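Local coordinates for mandelate racemase/muconate lactonizing enzyme family protein (Roseovarius sp. TM1035, PDB 3T9P) that is an uncharacterised member of the enolase superfamily that probably catalyses a metal-assisted racemisation, cycloisomerisation or dehydration of a carboxylate substrate, at residues 61-64 against 65-69; 99-102 against 103-106; 152-155 against 156-159; 290-293 against 294-297; 375-378 against 379-383. All coordinates share one frame; numbering follows the deposited sequence.

Interaction 1 (61-64 against 65-69); sequences TCTI and FHRQI. With SO4 (sulfate ion), chain D.
Thr63 and Arg67 run side by side one turn apart on helix 58-73, part of the N-terminal capping domain of the enolase superfamily fold, and their nearest side-chain atoms, Thr63 CG2 and Arg67 NH2, lie 4.2 Å apart. A sulfate ion, probably from the crystallisation liquor, lies beside both. Arg67 NH2 donates to SO4 O2 at 2.7 Å with an N-H...O angle of 153°, the oxygen sitting at the guanidinium edge near its plane, while Thr63 CG2 makes only a van der Waals approach to another sulfate oxygen. The arginine gets there by leaving the helix with CG opposite its amide N (chi1 -167°) and then folding at chi2 and chi3.

The same guanidinium spans the dimer interface, where NH2 forms a salt bridge to Asp59 of the second subunit and NH1 bonds to Asn57 of that subunit. A leucine in place of Arg67 would probably leave that aspartate without its ionic mate and the sulfate without one of its donors.

Beneath these side chains the alpha-helical ladder fixes the spacing: Arg67 N meets Thr63 O at 3.0 Å, and Gln68 N meets Ile64 O at 2.8 Å. On the flank facing the antiparallel sheet, the imidazole nitrogens of His66 bond to Thr30 and Ser386, one on each of two neighbouring strands. Phe65 CD2 lies 3.9 Å above the centre of the His66 ring, and His66 CD2 comes to 3.3 Å from Cys62 O.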
loop_
_atom_site.group_PDB
_atom_site.type_symbol
_atom_site.label_atom_id
_atom_site.label_comp_id
_atom_site.label_asym_id
_atom_site.label_seq_id
_atom_site.Cartn_x
_atom_site.Cartn_y
_atom_site.Cartn_z
ATOM N N THR A 61 -0.066 9.612 -9.168
ATOM C CA THR A 61 -0.759 8.420 -9.554
ATOM C C THR A 61 -0.691 8.173 -11.088
ATOM O O THR A 61 -0.593 7.022 -11.559
ATOM C CB THR A 61 -2.231 8.567 -9.108
ATOM O OG1 THR A 61 -2.280 8.657 -7.681
ATOM C CG2 THR A 61 -3.033 7.306 -9.547
ATOM N N CYS A 62 -0.736 9.250 -11.900
ATOM C CA CYS A 62 -0.681 9.057 -13.401
ATOM C C CYS A 62 0.732 8.695 -13.873
ATOM O O CYS A 62 0.890 7.880 -14.768
ATOM C CB CYS A 62 -1.262 10.319 -14.173
ATOM S SG CYS A 62 -3.132 10.396 -14.077
ATOM N N THR A 63 1.745 9.164 -13.193
ATOM C CA THR A 63 3.086 8.719 -13.466
ATOM C C THR A 63 3.194 7.204 -13.201
ATOM O O THR A 63 3.717 6.471 -13.973
ATOM C CB THR A 63 4.089 9.440 -12.570
ATOM O OG1 THR A 63 4.078 10.835 -12.844
ATOM C CG2 THR A 63 5.468 8.849 -12.739
ATOM N N ILE A 64 2.610 6.783 -12.097
ATOM C CA ILE A 64 2.531 5.394 -11.722
ATOM C C ILE A 64 1.719 4.563 -12.732
ATOM O O ILE A 64 2.080 3.471 -13.038
ATOM C CB ILE A 64 1.981 5.222 -10.305
ATOM C CG1 ILE A 64 2.960 5.775 -9.291
ATOM C CG2 ILE A 64 1.609 3.766 -10.044
ATOM C CD1 ILE A 64 2.526 5.800 -7.924
ATOM N N PHE A 65 0.638 5.134 -13.235
ATOM C CA PHE A 65 -0.221 4.449 -14.173
ATOM C C PHE A 65 0.610 4.088 -15.384
ATOM O O PHE A 65 0.607 2.987 -15.823
ATOM C CB PHE A 65 -1.363 5.379 -14.610
ATOM C CG PHE A 65 -2.269 4.808 -15.637
ATOM C CD1 PHE A 65 -3.415 4.174 -15.267
ATOM C CD2 PHE A 65 -1.987 4.908 -16.987
ATOM C CE1 PHE A 65 -4.237 3.646 -16.194
ATOM C CE2 PHE A 65 -2.838 4.392 -17.936
ATOM C CZ PHE A 65 -3.932 3.768 -17.552
ATOM N N HIS A 66 1.350 5.044 -15.866
ATOM C CA HIS A 66 2.137 4.771 -17.105
ATOM C C HIS A 66 3.351 3.891 -16.775
ATOM O O HIS A 66 3.781 3.108 -17.611
ATOM C CB HIS A 66 2.581 6.018 -17.831
ATOM C CG HIS A 66 1.413 6.750 -18.450
ATOM N ND1 HIS A 66 0.782 6.286 -19.580
ATOM C CD2 HIS A 66 0.689 7.800 -18.015
ATOM C CE1 HIS A 66 -0.251 7.069 -19.861
ATOM N NE2 HIS A 66 -0.309 8.024 -18.954
ATOM N N ARG A 67 3.913 4.001 -15.606
ATOM C CA ARG A 67 5.025 3.124 -15.210
ATOM C C ARG A 67 4.664 1.640 -14.962
ATOM O O ARG A 67 5.343 0.774 -15.344
ATOM C CB ARG A 67 5.742 3.729 -13.999
ATOM C CG ARG A 67 7.077 3.145 -13.626
ATOM C CD ARG A 67 8.291 3.706 -14.338
ATOM N NE ARG A 67 8.418 5.137 -14.350
ATOM C CZ ARG A 67 9.182 5.853 -13.545
ATOM N NH1 ARG A 67 9.933 5.295 -12.618
ATOM N NH2 ARG A 67 9.178 7.155 -13.666
ATOM N N GLN A 68 3.572 1.458 -14.251
ATOM C CA GLN A 68 3.190 0.206 -13.670
ATOM C C GLN A 68 1.839 -0.452 -14.013
ATOM O O GLN A 68 1.663 -1.595 -13.724
ATOM C CB GLN A 68 3.421 0.249 -12.152
ATOM C CG GLN A 68 4.816 0.584 -11.731
ATOM C CD GLN A 68 4.969 0.818 -10.252
ATOM O OE1 GLN A 68 5.288 -0.082 -9.515
ATOM N NE2 GLN A 68 4.751 1.993 -9.834
ATOM N N ILE A 69 0.928 0.277 -14.625
ATOM C CA ILE A 69 -0.317 -0.295 -15.089
ATOM C C ILE A 69 -0.308 -0.521 -16.614
ATOM O O ILE A 69 -0.448 -1.612 -17.052
ATOM C CB ILE A 69 -1.555 0.567 -14.678
ATOM C CG1 ILE A 69 -1.579 0.832 -13.174
ATOM C CG2 ILE A 69 -2.872 -0.023 -15.198
ATOM C CD1 ILE A 69 -1.861 -0.230 -12.362
HETATM S S SO4 D . 7.547 9.530 -16.501
HETATM O O1 SO4 D . 8.077 9.563 -17.879
HETATM O O2 SO4 D . 8.349 8.489 -15.849
HETATM O O3 SO4 D . 7.699 10.846 -15.865
HETATM O O4 SO4 D . 6.114 9.140 -16.417
#

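Interaction 2 (99-102 against 103-106); sequences YLRR and AMTG
Arg101 and Met104 lie alongside each other, pointing the same way, and Arg101 NH1 meets Met104 SD 3.5 Å away, with the sulfur at the edge of the guanidinium and in its plane. A bend at chi2 (-35°) in the arginine and a thioether chain that turns only at its last torsion bring the two together. The stronger partners of this cation lie outside this stretch of helix: NE forms a salt bridge with Glu261, and Tyr89 adds a cation-pi contact.

Along helix 98-119, a long helix of the N-terminal capping domain, three backbone carbonyls take N-H groups four residues on. Tyr99 O accepts from Ala103 N at 3.1 Å, and Leu100 O from Met104 N at 2.9 Å. Arg101 O accepts from Thr105 N at 3.0 Å. Gly106 N turns instead to Ala103 O, three residues back. Thr105 OG1 lies 3.0 Å from Arg101 O; its hydroxyl bonds to Met282 O.

Arg102 keeps its chain extended from CG to NE and leads to the dimer interface. Its NE bonds to Ser98 in the preceding turn, and NH2 to Lys94 O of the second subunit. Tyr99 OH bonds to Gln68 of that same neighbouring subunit.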
loop_
_atom_site.group_PDB
_atom_site.type_symbol
_atom_site.label_atom_id
_atom_site.label_comp_id
_atom_site.label_asym_id
_atom_site.label_seq_id
_atom_site.Cartn_x
_atom_site.Cartn_y
_atom_site.Cartn_z
ATOM N N TYR A 99 -1.146 3.423 -3.795
ATOM C CA TYR A 99 -0.963 4.098 -5.122
ATOM C C TYR A 99 -1.131 3.185 -6.305
ATOM O O TYR A 99 -1.640 3.599 -7.275
ATOM C CB TYR A 99 0.432 4.710 -5.201
ATOM C CG TYR A 99 0.452 6.149 -4.735
ATOM C CD1 TYR A 99 -0.108 7.151 -5.524
ATOM C CD2 TYR A 99 1.104 6.503 -3.549
ATOM C CE1 TYR A 99 -0.087 8.420 -5.085
ATOM C CE2 TYR A 99 1.194 7.823 -3.127
ATOM C CZ TYR A 99 0.567 8.762 -3.916
ATOM O OH TYR A 99 0.673 10.100 -3.576
ATOM N N LEU A 100 -0.755 1.936 -6.251
ATOM C CA LEU A 100 -0.990 1.050 -7.387
ATOM C C LEU A 100 -2.502 0.924 -7.676
ATOM O O LEU A 100 -2.897 0.896 -8.775
ATOM C CB LEU A 100 -0.401 -0.328 -7.146
ATOM C CG LEU A 100 -0.325 -1.368 -8.279
ATOM C CD1 LEU A 100 0.644 -1.072 -9.310
ATOM C CD2 LEU A 100 -0.169 -2.765 -7.786
ATOM N N ARG A 101 -3.280 0.802 -6.620
ATOM C CA ARG A 101 -4.720 0.720 -6.713
ATOM C C ARG A 101 -5.399 1.992 -7.265
ATOM O O ARG A 101 -6.267 1.944 -8.089
ATOM C CB ARG A 101 -5.308 0.340 -5.374
ATOM C CG ARG A 101 -4.789 -0.990 -4.762
ATOM C CD ARG A 101 -4.487 -2.091 -5.693
ATOM N NE ARG A 101 -4.134 -3.384 -5.102
ATOM C CZ ARG A 101 -4.201 -4.529 -5.743
ATOM N NH1 ARG A 101 -4.603 -4.529 -6.961
ATOM N NH2 ARG A 101 -3.875 -5.664 -5.175
ATOM N N ARG A 102 -4.880 3.119 -6.815
ATOM C CA ARG A 102 -5.379 4.412 -7.211
ATOM C C ARG A 102 -5.198 4.504 -8.732
ATOM O O ARG A 102 -6.083 4.934 -9.421
ATOM C CB ARG A 102 -4.537 5.512 -6.543
ATOM C CG ARG A 102 -4.885 5.885 -5.094
ATOM C CD ARG A 102 -3.958 6.910 -4.501
ATOM N NE ARG A 102 -4.236 7.162 -3.107
ATOM C CZ ARG A 102 -4.888 8.207 -2.622
ATOM N NH1 ARG A 102 -5.253 9.201 -3.400
ATOM N NH2 ARG A 102 -5.136 8.252 -1.338
ATOM N N ALA A 103 -4.067 4.043 -9.221
ATOM C CA ALA A 103 -3.794 4.038 -10.642
ATOM C C ALA A 103 -4.627 3.010 -11.461
ATOM O O ALA A 103 -5.181 3.325 -12.492
ATOM C CB ALA A 103 -2.341 3.902 -10.901
ATOM N N MET A 104 -4.704 1.818 -10.897
ATOM C CA MET A 104 -5.497 0.666 -11.492
ATOM C C MET A 104 -6.942 1.055 -11.738
ATOM O O MET A 104 -7.543 0.618 -12.710
ATOM C CB MET A 104 -5.405 -0.557 -10.566
ATOM C CG MET A 104 -6.177 -1.777 -11.082
ATOM S SD MET A 104 -5.788 -3.242 -10.007
ATOM C CE MET A 104 -4.159 -3.552 -10.712
ATOM N N THR A 105 -7.509 1.854 -10.850
ATOM C CA THR A 105 -8.881 2.318 -10.998
ATOM C C THR A 105 -9.084 2.994 -12.369
ATOM O O THR A 105 -10.163 2.858 -12.917
ATOM C CB THR A 105 -9.264 3.308 -9.861
ATOM O OG1 THR A 105 -9.164 2.603 -8.620
ATOM C CG2 THR A 105 -10.608 3.947 -10.042
ATOM N N GLY A 106 -8.096 3.743 -12.842
ATOM C CA GLY A 106 -8.225 4.512 -14.094
ATOM C C GLY A 106 -8.373 3.518 -15.266
ATOM O O GLY A 106 -9.215 3.710 -16.179
#

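Interaction 3 (152-155 against 156-159); sequences ERFC and RLRD
Cys155 packs against the guanidinium of Arg158: Cys155 CB lies over one face, 3.8 Å from Arg158 NH2, and Cys155 SG is equally close to NH1. Arg158 bends at chi3 (65°) and turns back over the cysteine. Its edge then holds Asp159 side-on through two nitrogens: NE reaches OD1 at 2.9 Å, from above the carboxylate plane, and NH2 reaches OD2 at 3.0 Å on the syn side. NH1 bonds to Leu196 O at the end of the adjacent helix.

The compact flank belongs to Phe154, whose ring edge takes Leu157 CD1 at 4.2 Å from CD1 and which meets Phe166 and Val192 beyond. Helix 147-161 is thus seated on its barrel as the crossover of a beta-alpha-beta unit between strands 132-139 and 165-169. Looser is the solvent flank, where Glu152 OE2 rests 3.6 Å from Arg156 CG while the charged atoms, OE2 and NE, stay 5.4 Å apart.

A methionine at Arg158 would probably strip Asp159 of its counter-ion and free that carboxylate to turn. Between Arg158 and Asp159 the charge pair joins sequence neighbours, while Arg153 pairs with Glu150 and Glu337. Glu152 and Arg156 supply aliphatic contact, their opposite charges probably attracting only weakly.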
loop_
_atom_site.group_PDB
_atom_site.type_symbol
_atom_site.label_atom_id
_atom_site.label_comp_id
_atom_site.label_asym_id
_atom_site.label_seq_id
_atom_site.Cartn_x
_atom_site.Cartn_y
_atom_site.Cartn_z
ATOM N N GLU A 152 -27.532 24.708 10.128
ATOM C CA GLU A 152 -28.208 25.568 9.211
ATOM C C GLU A 152 -28.045 25.135 7.784
ATOM O O GLU A 152 -29.007 25.119 7.059
ATOM C CB GLU A 152 -27.850 27.058 9.358
ATOM C CG GLU A 152 -28.900 27.980 8.699
ATOM C CD GLU A 152 -30.415 27.476 8.808
ATOM O OE1 GLU A 152 -30.985 27.409 9.918
ATOM O OE2 GLU A 152 -31.025 27.151 7.756
ATOM N N ARG A 153 -26.840 24.757 7.377
ATOM C CA ARG A 153 -26.750 24.386 5.974
ATOM C C ARG A 153 -27.503 23.071 5.754
ATOM O O ARG A 153 -28.067 22.893 4.695
ATOM C CB ARG A 153 -25.314 24.397 5.445
ATOM C CG ARG A 153 -24.403 23.309 5.936
ATOM C CD ARG A 153 -23.096 23.352 5.117
ATOM N NE ARG A 153 -22.134 22.364 5.652
ATOM C CZ ARG A 153 -20.997 22.042 5.051
ATOM N NH1 ARG A 153 -20.678 22.566 3.861
ATOM N NH2 ARG A 153 -20.166 21.154 5.649
ATOM N N PHE A 154 -27.491 22.172 6.737
ATOM C CA PHE A 154 -28.196 20.888 6.633
ATOM C C PHE A 154 -29.717 21.137 6.526
ATOM O O PHE A 154 -30.407 20.500 5.685
ATOM C CB PHE A 154 -27.892 20.036 7.835
ATOM C CG PHE A 154 -26.619 19.194 7.722
ATOM C CD1 PHE A 154 -25.794 19.257 6.575
ATOM C CD2 PHE A 154 -26.285 18.310 8.733
ATOM C CE1 PHE A 154 -24.680 18.425 6.479
ATOM C CE2 PHE A 154 -25.085 17.506 8.673
ATOM C CZ PHE A 154 -24.289 17.561 7.553
ATOM N N CYS A 155 -30.251 22.047 7.356
ATOM C CA CYS A 155 -31.685 22.390 7.256
ATOM C C CYS A 155 -32.134 22.794 5.879
ATOM O O CYS A 155 -33.181 22.324 5.416
ATOM C CB CYS A 155 -32.092 23.415 8.347
ATOM S SG CYS A 155 -32.202 22.568 9.904
ATOM N N ARG A 156 -31.327 23.646 5.232
ATOM C CA ARG A 156 -31.572 24.172 3.895
ATOM C C ARG A 156 -31.532 22.993 2.868
ATOM O O ARG A 156 -32.391 22.926 1.986
ATOM C CB ARG A 156 -30.547 25.261 3.510
ATOM C CG ARG A 156 -30.793 26.631 4.213
ATOM C CD ARG A 156 -29.578 27.650 4.133
ATOM N NE ARG A 156 -29.015 27.855 2.774
ATOM C CZ ARG A 156 -27.752 27.595 2.377
ATOM N NH1 ARG A 156 -26.827 27.101 3.221
ATOM N NH2 ARG A 156 -27.412 27.845 1.101
ATOM N N LEU A 157 -30.556 22.075 3.014
ATOM C CA LEU A 157 -30.452 20.966 2.066
ATOM C C LEU A 157 -31.650 20.034 2.251
ATOM O O LEU A 157 -32.167 19.524 1.263
ATOM C CB LEU A 157 -29.184 20.132 2.386
ATOM C CG LEU A 157 -27.933 20.821 1.866
ATOM C CD1 LEU A 157 -26.630 20.403 2.671
ATOM C CD2 LEU A 157 -27.888 20.535 0.311
ATOM N N ARG A 158 -32.062 19.806 3.502
ATOM C CA ARG A 158 -33.223 18.984 3.812
ATOM C C ARG A 158 -34.485 19.588 3.156
ATOM O O ARG A 158 -35.243 18.913 2.466
ATOM C CB ARG A 158 -33.453 18.907 5.345
ATOM C CG ARG A 158 -34.833 18.176 5.769
ATOM C CD ARG A 158 -35.207 18.432 7.232
ATOM N NE ARG A 158 -35.480 19.871 7.397
ATOM C CZ ARG A 158 -35.357 20.588 8.506
ATOM N NH1 ARG A 158 -34.995 20.046 9.655
ATOM N NH2 ARG A 158 -35.617 21.894 8.427
ATOM N N ASP A 159 -34.674 20.894 3.343
ATOM C CA ASP A 159 -35.867 21.544 2.821
ATOM C C ASP A 159 -35.864 21.819 1.354
ATOM O O ASP A 159 -36.902 21.667 0.744
ATOM C CB ASP A 159 -36.194 22.816 3.621
ATOM C CG ASP A 159 -36.549 22.503 5.066
ATOM O OD1 ASP A 159 -36.994 21.333 5.351
ATOM O OD2 ASP A 159 -36.301 23.379 5.919
#

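Interaction 4 (290-293 against 294-297); sequences TLQV and CQMA
The carboxamides of Gln292 and Gln295 cross with their planes 71° apart, so they do not stack. Their closest atoms are the two oxygens, Gln292 OE1 and Gln295 OE1, 3.5 Å from each other and both acceptors, so the pair is a contact without a bond. Gln295 OE1 finds its donor in Arg299 NH1, further along the same helix, while Gln292 packs on Tyr262. Both glutamines lie on the outer flank of helix 287-299, one of the helices of the barrel domain of the enolase superfamily fold.

With a chi1 of 178°, Gln292 extends CG away from its backbone N and then bends at chi2, which carries the amide along the helix until NE2 lies 3.9 Å from Met296 CG. Under this amide, Gln292 O takes two N-H groups of unequal quality. Met296 N approaches at 2.9 Å and an N-H...O angle of 164°, almost in line with the C=O, whereas the bond from Gln295 N is weak and bent; its main acceptor is Leu291 O, at 3.0 Å.

On the side that meets helix 262-270, Val293 and Met296 both press on Trp265, joining the two helices through apolar contacts. Val293 O is taken by Ala297 N at 2.9 Å. On another side of the helix, next to Val304, Cys294 turns its thiol back along the chain, leaving SG 3.4 Å from Thr290 O and 4.4 Å from Thr290 CG2.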
loop_
_atom_site.group_PDB
_atom_site.type_symbol
_atom_site.label_atom_id
_atom_site.label_comp_id
_atom_site.label_asym_id
_atom_site.label_seq_id
_atom_site.Cartn_x
_atom_site.Cartn_y
_atom_site.Cartn_z
ATOM N N THR A 290 -13.928 -3.703 -6.231
ATOM C CA THR A 290 -14.947 -3.336 -5.228
ATOM C C THR A 290 -16.046 -4.472 -5.108
ATOM O O THR A 290 -16.475 -4.838 -4.007
ATOM C CB THR A 290 -15.575 -1.964 -5.611
ATOM O OG1 THR A 290 -14.480 -1.047 -5.628
ATOM C CG2 THR A 290 -16.595 -1.479 -4.512
ATOM N N LEU A 291 -16.469 -4.975 -6.264
ATOM C CA LEU A 291 -17.395 -6.124 -6.344
ATOM C C LEU A 291 -16.911 -7.330 -5.539
ATOM O O LEU A 291 -17.711 -7.967 -4.856
ATOM C CB LEU A 291 -17.598 -6.523 -7.827
ATOM C CG LEU A 291 -18.519 -5.557 -8.584
ATOM C CD1 LEU A 291 -18.432 -5.930 -10.120
ATOM C CD2 LEU A 291 -20.002 -5.630 -7.978
ATOM N N GLN A 292 -15.604 -7.603 -5.541
ATOM C CA GLN A 292 -14.996 -8.659 -4.742
ATOM C C GLN A 292 -15.202 -8.387 -3.225
ATOM O O GLN A 292 -15.715 -9.289 -2.487
ATOM C CB GLN A 292 -13.516 -8.867 -5.143
ATOM C CG GLN A 292 -12.756 -9.950 -4.325
ATOM C CD GLN A 292 -13.337 -11.412 -4.463
ATOM O OE1 GLN A 292 -13.756 -11.850 -5.560
ATOM N NE2 GLN A 292 -13.393 -12.136 -3.312
ATOM N N VAL A 293 -14.994 -7.131 -2.795
ATOM C CA VAL A 293 -15.320 -6.754 -1.443
ATOM C C VAL A 293 -16.823 -6.910 -1.134
ATOM O O VAL A 293 -17.154 -7.391 -0.050
ATOM C CB VAL A 293 -14.787 -5.335 -1.083
ATOM C CG1 VAL A 293 -15.280 -4.931 0.345
ATOM C CG2 VAL A 293 -13.214 -5.327 -1.231
ATOM N N CYS A 294 -17.701 -6.521 -2.043
ATOM C CA CYS A 294 -19.137 -6.611 -1.778
ATOM C C CYS A 294 -19.547 -8.071 -1.525
ATOM O O CYS A 294 -20.428 -8.346 -0.681
ATOM C CB CYS A 294 -19.875 -6.143 -2.990
ATOM S SG CYS A 294 -19.705 -4.296 -3.188
ATOM N N GLN A 295 -18.867 -8.963 -2.240
ATOM C CA GLN A 295 -19.159 -10.409 -2.231
ATOM C C GLN A 295 -18.570 -11.040 -0.988
ATOM O O GLN A 295 -19.249 -11.806 -0.348
ATOM C CB GLN A 295 -18.710 -10.977 -3.571
ATOM C CG GLN A 295 -18.420 -12.449 -3.627
ATOM C CD GLN A 295 -17.534 -12.751 -4.870
ATOM O OE1 GLN A 295 -16.674 -13.654 -4.838
ATOM N NE2 GLN A 295 -17.712 -11.938 -5.948
ATOM N N MET A 296 -17.425 -10.574 -0.505
ATOM C CA MET A 296 -16.940 -10.895 0.844
ATOM C C MET A 296 -17.886 -10.449 1.970
ATOM O O MET A 296 -18.121 -11.197 2.950
ATOM C CB MET A 296 -15.533 -10.292 1.117
ATOM C CG MET A 296 -14.445 -10.888 0.222
ATOM S SD MET A 296 -12.936 -9.823 0.212
ATOM C CE MET A 296 -12.342 -9.858 1.899
ATOM N N ALA A 297 -18.371 -9.214 1.872
ATOM C CA ALA A 297 -19.361 -8.708 2.829
ATOM C C ALA A 297 -20.632 -9.570 2.770
ATOM O O ALA A 297 -21.244 -9.831 3.806
ATOM C CB ALA A 297 -19.723 -7.164 2.524
#

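Interaction 5 (375-378 against 379-383); sequences PTWL and DSATY
Trp377 and Ala381 make the apolar part of the contact, with the methyl Ala381 CB 3.5 Å from Trp377 CZ3, on the six-membered ring. A chi1 of -171° sets the indole trans to the amide nitrogen and swings it forward along the chain to meet that methyl. Leu378 CD2 lies at the indole edge, in plane, and Phe38 meets the ring edge-to-face, so short helix 375-379 leans on the antiparallel sheet of the capping domain.

The backbone bonds change in kind along the turn. Asp379 N still bonds to Pro375 O four residues back, at 3.0 Å. Next, Ser380 N turns to Trp377 O, three residues back, at 3.3 Å, and comes from well above the carbonyl plane, 58° out of it. Ala381 N has a weak bond of the same span to Leu378 O. The chain then extends into strand 382-387, where Thr382 pairs with Cys32 of strand 25-32.

Water-mediated bonds form the third group. One molecule donates to Trp377 O at 2.8 Å, also bonds to Ser380 OG, and sits over one face of the indole, offset to its rim. Another donates to Leu378 O at 2.7 Å and, more distantly, to Ala381 O. As the regular ladder gives way at this exposed helix-to-strand junction, water takes over part of the hydrogen bonding to the last carbonyls, with the serine hydroxyl holding one of the molecules.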
loop_
_atom_site.group_PDB
_atom_site.type_symbol
_atom_site.label_atom_id
_atom_site.label_comp_id
_atom_site.label_asym_id
_atom_site.label_seq_id
_atom_site.Cartn_x
_atom_site.Cartn_y
_atom_site.Cartn_z
ATOM N N PRO A 375 -14.192 18.979 -22.591
ATOM C CA PRO A 375 -12.952 19.264 -23.307
ATOM C C PRO A 375 -12.236 20.530 -22.779
ATOM O O PRO A 375 -11.074 20.628 -22.979
ATOM C CB PRO A 375 -13.421 19.463 -24.791
ATOM C CG PRO A 375 -14.688 18.616 -24.866
ATOM C CD PRO A 375 -15.364 18.922 -23.497
ATOM N N THR A 376 -12.886 21.495 -22.137
ATOM C CA THR A 376 -12.138 22.627 -21.552
ATOM C C THR A 376 -11.122 22.174 -20.479
ATOM O O THR A 376 -9.942 22.612 -20.365
ATOM C CB THR A 376 -13.102 23.664 -20.904
ATOM O OG1 THR A 376 -14.131 24.053 -21.875
ATOM C CG2 THR A 376 -12.378 24.981 -20.306
ATOM N N TRP A 377 -11.605 21.301 -19.621
ATOM C CA TRP A 377 -10.665 20.822 -18.558
ATOM C C TRP A 377 -9.522 19.961 -19.170
ATOM O O TRP A 377 -8.361 20.141 -18.869
ATOM C CB TRP A 377 -11.542 20.023 -17.591
ATOM C CG TRP A 377 -10.726 19.647 -16.314
ATOM C CD1 TRP A 377 -10.693 20.319 -15.131
ATOM C CD2 TRP A 377 -9.795 18.551 -16.204
ATOM N NE1 TRP A 377 -9.773 19.697 -14.259
ATOM C CE2 TRP A 377 -9.219 18.614 -14.905
ATOM C CE3 TRP A 377 -9.376 17.535 -17.077
ATOM C CZ2 TRP A 377 -8.331 17.720 -14.472
ATOM C CZ3 TRP A 377 -8.397 16.604 -16.600
ATOM C CH2 TRP A 377 -7.916 16.727 -15.306
ATOM N N LEU A 378 -9.865 19.087 -20.113
ATOM C CA LEU A 378 -8.885 18.274 -20.775
ATOM C C LEU A 378 -7.864 19.057 -21.478
ATOM O O LEU A 378 -6.703 18.596 -21.612
ATOM C CB LEU A 378 -9.557 17.322 -21.804
ATOM C CG LEU A 378 -10.560 16.325 -21.180
ATOM C CD1 LEU A 378 -11.375 15.525 -22.211
ATOM C CD2 LEU A 378 -9.820 15.351 -20.202
ATOM N N ASP A 379 -8.277 20.210 -22.022
ATOM C CA ASP A 379 -7.397 21.007 -22.872
ATOM C C ASP A 379 -6.216 21.525 -22.069
ATOM O O ASP A 379 -5.146 21.708 -22.626
ATOM C CB ASP A 379 -8.166 22.202 -23.552
ATOM C CG ASP A 379 -7.247 23.102 -24.402
ATOM O OD1 ASP A 379 -6.719 22.617 -25.430
ATOM O OD2 ASP A 379 -7.075 24.284 -24.051
ATOM N N SER A 380 -6.361 21.855 -20.816
ATOM C CA SER A 380 -5.195 22.391 -20.189
ATOM C C SER A 380 -4.627 21.410 -19.146
ATOM O O SER A 380 -3.808 21.816 -18.296
ATOM C CB SER A 380 -5.498 23.742 -19.494
ATOM O OG SER A 380 -6.544 23.556 -18.590
ATOM N N ALA A 381 -5.071 20.153 -19.215
ATOM C CA ALA A 381 -4.546 19.091 -18.307
ATOM C C ALA A 381 -3.177 18.601 -18.785
ATOM O O ALA A 381 -2.814 18.850 -19.956
ATOM C CB ALA A 381 -5.581 17.954 -18.188
ATOM N N THR A 382 -2.369 17.960 -17.886
ATOM C CA THR A 382 -1.129 17.313 -18.255
ATOM C C THR A 382 -1.427 16.042 -18.973
ATOM O O THR A 382 -2.109 15.176 -18.420
ATOM C CB THR A 382 -0.287 17.047 -16.964
ATOM O OG1 THR A 382 -0.056 18.295 -16.302
ATOM C CG2 THR A 382 1.055 16.410 -17.216
ATOM N N TYR A 383 -0.912 15.876 -20.206
ATOM C CA TYR A 383 -1.210 14.728 -21.056
ATOM C C TYR A 383 -0.087 13.694 -21.013
ATOM O O TYR A 383 1.073 14.086 -21.101
ATOM C CB TYR A 383 -1.423 15.190 -22.511
ATOM C CG TYR A 383 -1.690 14.095 -23.495
ATOM C CD1 TYR A 383 -2.942 13.416 -23.518
ATOM C CD2 TYR A 383 -0.725 13.739 -24.420
ATOM C CE1 TYR A 383 -3.188 12.399 -24.459
ATOM C CE2 TYR A 383 -0.977 12.725 -25.364
ATOM C CZ TYR A 383 -2.191 12.078 -25.385
ATOM O OH TYR A 383 -2.441 11.058 -26.307
HETATM O O HOH W 1 -8.632 24.664 -20.466
HETATM O O HOH W 2 -7.347 21.310 -16.589
HETATM O O HOH W 3 -4.308 17.911 -22.615
#

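From the N terminus, the five contacts follow one another in series; none nests or crosses, and each lies within one continuous stretch without closing a long loop. Interaction 1 and interaction 2 lie on two helices of the capping domain, touch directly with centres about 8 Å apart, and both reach the second subunit. Interactions 3 and 4 belong to separate helices of the barrel domain, about 34 Å apart between centres and on opposite sides of the chain's centre. Interaction 5 brings the chain back from the barrel to the capping domain's sheet, passing within about 6 Å of interaction 1 at the nearest atoms without touching it.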